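Predicted metal-dependent hydrolase of the TIM-barrel fold (Lactobacillus casei, PDB 2QPX) probably acts as a metal-dependent hydrolase of the amidohydrolase superfamily, holding a pair of zinc ions. Local coordinates at the interface of chains A and B. Numbering follows the deposited sequence. Chains: chain A/B, Predicted metal-dependent hydrolase of the TIM-barrel fold.

The interface of chains A and B. Residues chain A 270, 303, 306; chain B 266, 269, 299-300, 303.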
ATOM      1  N   ARG A 270      -1.665   6.717  -3.603  1.00 17.46           N
ATOM      2  CA  ARG A 270      -2.886   6.190  -4.230  1.00 17.37           C
ATOM      3  C   ARG A 270      -4.110   6.810  -3.546  1.00 18.53           C
ATOM      4  O   ARG A 270      -5.107   7.101  -4.161  1.00 18.12           O
ATOM      5  CB  ARG A 270      -2.973   4.657  -4.183  1.00 17.66           C
ATOM      6  CG  ARG A 270      -2.136   3.933  -5.240  1.00 17.98           C
ATOM      7  CD  ARG A 270      -2.265   2.385  -5.165  1.00 17.37           C
ATOM      8  NE  ARG A 270      -1.769   1.727  -6.400  1.00 18.63           N
ATOM      9  CZ  ARG A 270      -1.258   0.499  -6.467  1.00 18.92           C
ATOM     10  NH1 ARG A 270      -1.024  -0.209  -5.369  1.00 21.37           N
ATOM     11  NH2 ARG A 270      -0.920  -0.005  -7.639  1.00 19.83           N
ATOM     12  N   GLU A 303       1.500   4.931  -9.909  1.00 16.05           N
ATOM     13  CA  GLU A 303       0.507   4.527  -8.911  1.00 16.88           C
ATOM     14  C   GLU A 303      -0.400   5.712  -8.532  1.00 17.74           C
ATOM     15  O   GLU A 303      -1.617   5.563  -8.425  1.00 18.61           O
ATOM     16  CB  GLU A 303       1.181   3.966  -7.653  1.00 18.32           C
ATOM     17  CG  GLU A 303       1.849   2.610  -7.820  1.00 18.60           C
ATOM     18  CD  GLU A 303       2.782   2.247  -6.664  1.00 21.46           C
ATOM     19  OE1 GLU A 303       2.592   2.766  -5.538  1.00 23.57           O
ATOM     20  OE2 GLU A 303       3.735   1.442  -6.893  1.00 26.50           O
ATOM     21  N   GLU A 306      -3.342   6.453 -11.120  1.00 17.46           N
ATOM     22  CA  GLU A 306      -4.273   5.390 -11.528  1.00 18.15           C
ATOM     23  C   GLU A 306      -5.722   5.870 -11.585  1.00 20.42           C
ATOM     24  O   GLU A 306      -6.459   5.513 -12.516  1.00 19.28           O
ATOM     25  CB  GLU A 306      -4.111   4.182 -10.581  1.00 20.13           C
ATOM     26  CG  GLU A 306      -2.835   3.443 -10.836  1.00 19.59           C
ATOM     27  CD  GLU A 306      -2.457   2.433  -9.780  1.00 18.82           C
ATOM     28  OE1 GLU A 306      -3.080   2.397  -8.699  1.00 18.06           O
ATOM     29  OE2 GLU A 306      -1.504   1.636 -10.037  1.00 20.41           O
TER
ATOM     30  N   TYR B 266      -9.417  -2.702  -4.463  1.00 15.93           N
ATOM     31  CA  TYR B 266      -8.462  -1.565  -4.549  1.00 15.66           C
ATOM     32  C   TYR B 266      -8.820  -0.425  -3.597  1.00 16.93           C
ATOM     33  O   TYR B 266      -9.989   0.015  -3.589  1.00 18.02           O
ATOM     34  CB  TYR B 266      -8.477  -1.056  -5.974  1.00 16.13           C
ATOM     35  CG  TYR B 266      -7.531   0.110  -6.288  1.00 15.65           C
ATOM     36  CD1 TYR B 266      -7.940   1.426  -6.094  1.00 19.11           C
ATOM     37  CD2 TYR B 266      -6.259  -0.109  -6.757  1.00 14.97           C
ATOM     38  CE1 TYR B 266      -7.080   2.489  -6.356  1.00 17.10           C
ATOM     39  CE2 TYR B 266      -5.400   0.939  -7.065  1.00 16.47           C
ATOM     40  CZ  TYR B 266      -5.821   2.232  -6.863  1.00 16.69           C
ATOM     41  OH  TYR B 266      -4.977   3.274  -7.170  1.00 17.96           O
ATOM     42  N   HIS B 269      -6.217  -4.608  -2.523  1.00 15.95           N
ATOM     43  CA  HIS B 269      -6.137  -5.858  -3.273  1.00 15.20           C
ATOM     44  C   HIS B 269      -5.053  -6.828  -2.779  1.00 16.54           C
ATOM     45  O   HIS B 269      -5.287  -8.038  -2.832  1.00 17.71           O
ATOM     46  CB  HIS B 269      -6.035  -5.557  -4.771  1.00 16.45           C
ATOM     47  CG  HIS B 269      -4.946  -4.604  -5.099  1.00 16.10           C
ATOM     48  ND1 HIS B 269      -5.047  -3.252  -4.852  1.00 16.68           N
ATOM     49  CD2 HIS B 269      -3.672  -4.828  -5.526  1.00 15.65           C
ATOM     50  CE1 HIS B 269      -3.887  -2.681  -5.153  1.00 17.25           C
ATOM     51  NE2 HIS B 269      -3.044  -3.617  -5.586  1.00 16.84           N
ATOM     52  N   ARG B 299      -0.648  -3.763 -13.166  1.00 19.87           N
ATOM     53  CA  ARG B 299       0.111  -3.784 -11.905  1.00 17.77           C
ATOM     54  C   ARG B 299      -0.756  -4.181 -10.730  1.00 15.33           C
ATOM     55  O   ARG B 299      -0.317  -4.943  -9.862  1.00 15.74           O
ATOM     56  CB  ARG B 299       0.854  -2.485 -11.641  1.00 19.49           C
ATOM     57  CG  ARG B 299       0.111  -1.348 -11.080  1.00 21.27           C
ATOM     58  CD  ARG B 299       1.064  -0.124 -10.807  1.00 22.93           C
ATOM     59  NE  ARG B 299       1.594   0.321 -12.088  1.00 23.22           N
ATOM     60  CZ  ARG B 299       1.028   1.208 -12.883  1.00 22.36           C
ATOM     61  NH1 ARG B 299      -0.072   1.879 -12.523  1.00 20.61           N
ATOM     62  NH2 ARG B 299       1.612   1.463 -14.051  1.00 24.66           N
ATOM     63  N   VAL B 300      -2.012  -3.729 -10.717  1.00 16.62           N
ATOM     64  CA  VAL B 300      -2.970  -4.159  -9.686  1.00 17.07           C
ATOM     65  C   VAL B 300      -3.265  -5.644  -9.752  1.00 14.56           C
ATOM     66  O   VAL B 300      -3.253  -6.326  -8.718  1.00 16.70           O
ATOM     67  CB  VAL B 300      -4.259  -3.290  -9.675  1.00 16.02           C
ATOM     68  CG1 VAL B 300      -5.314  -3.881  -8.737  1.00 20.20           C
ATOM     69  CG2 VAL B 300      -3.881  -1.850  -9.242  1.00 17.79           C
ATOM     70  N   GLU B 303      -0.134  -7.398  -8.367  1.00 16.05           N
ATOM     71  CA  GLU B 303      -0.042  -7.235  -6.915  1.00 16.88           C
ATOM     72  C   GLU B 303      -1.075  -8.125  -6.199  1.00 17.74           C
ATOM     73  O   GLU B 303      -0.761  -8.771  -5.199  1.00 18.61           O
ATOM     74  CB  GLU B 303      -0.245  -5.771  -6.506  1.00 18.32           C
ATOM     75  CG  GLU B 303       0.886  -4.826  -6.879  1.00 18.60           C
ATOM     76  CD  GLU B 303       0.507  -3.350  -6.762  1.00 21.46           C
ATOM     77  OE1 GLU B 303      -0.417  -3.014  -5.982  1.00 23.57           O
ATOM     78  OE2 GLU B 303       1.131  -2.511  -7.481  1.00 26.50           O
TER
HETATM   79  O   HOH W   1      -5.733   5.975  -6.610  1.00 19.17           O
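A:Arg270 reaches out of helix 269-278 and lays its guanidinium end-on against the carboxylate of B:Glu303, on helix 297-304 of the other copy. This is a polar patch between two copies of one protein, built mainly on arginine-glutamate pairs; whether the pairing exists in solution the structure alone does not show.

Salt bridges come first. NH1 of A:Arg270 gives a bond of 2.9 Å to OE1 of B:Glu303, taking the syn lone pair, while NH2 reaches OE2 of the same carboxylate at 3.2 Å, somewhat out of its plane. The two flat groups are twisted 44° apart, so the fork is not a flat one. Within chain A, the same guanidinium turns its NE side to A:Glu306: NE of A:Arg270 lies 2.7 Å from OE1 of A:Glu306, and NH2 meets the syn lone pair of OE2 almost straight. With CG anti to the carbonyl carbon (chi1 -79°) and the chain extended as far as NE, the arginine spans both acids. A leucine in its place would probably leave B:Glu303 without its cross-interface charge partner and A:Glu306 freer to turn.

A:Glu306 is itself gripped from chain B. NH1 of B:Arg299 comes to the anti lone pair of OE2 of A:Glu306 at 2.9 Å, its guanidinium nearly coplanar with the carboxylate; a bend at chi3 (64°) brings it round.

Besides the salt bridges, the phenol OH of B:Tyr266 donates to OE1 of A:Glu306 at 2.6 Å, nearly along the C-O axis, and a water links that hydroxyl to the backbone O of A:Arg270. Both carboxylate oxygens of A:Glu306 therefore take donors from each chain. CD of A:Arg270 lies 3.9 Å from CE2 of B:Tyr266, well out of the ring plane.

Second-shell support comes from B:His269, whose ring lies over CG1 of B:Val300 and whose NE2 donates to OE1 of B:Glu303 at 2.7 Å.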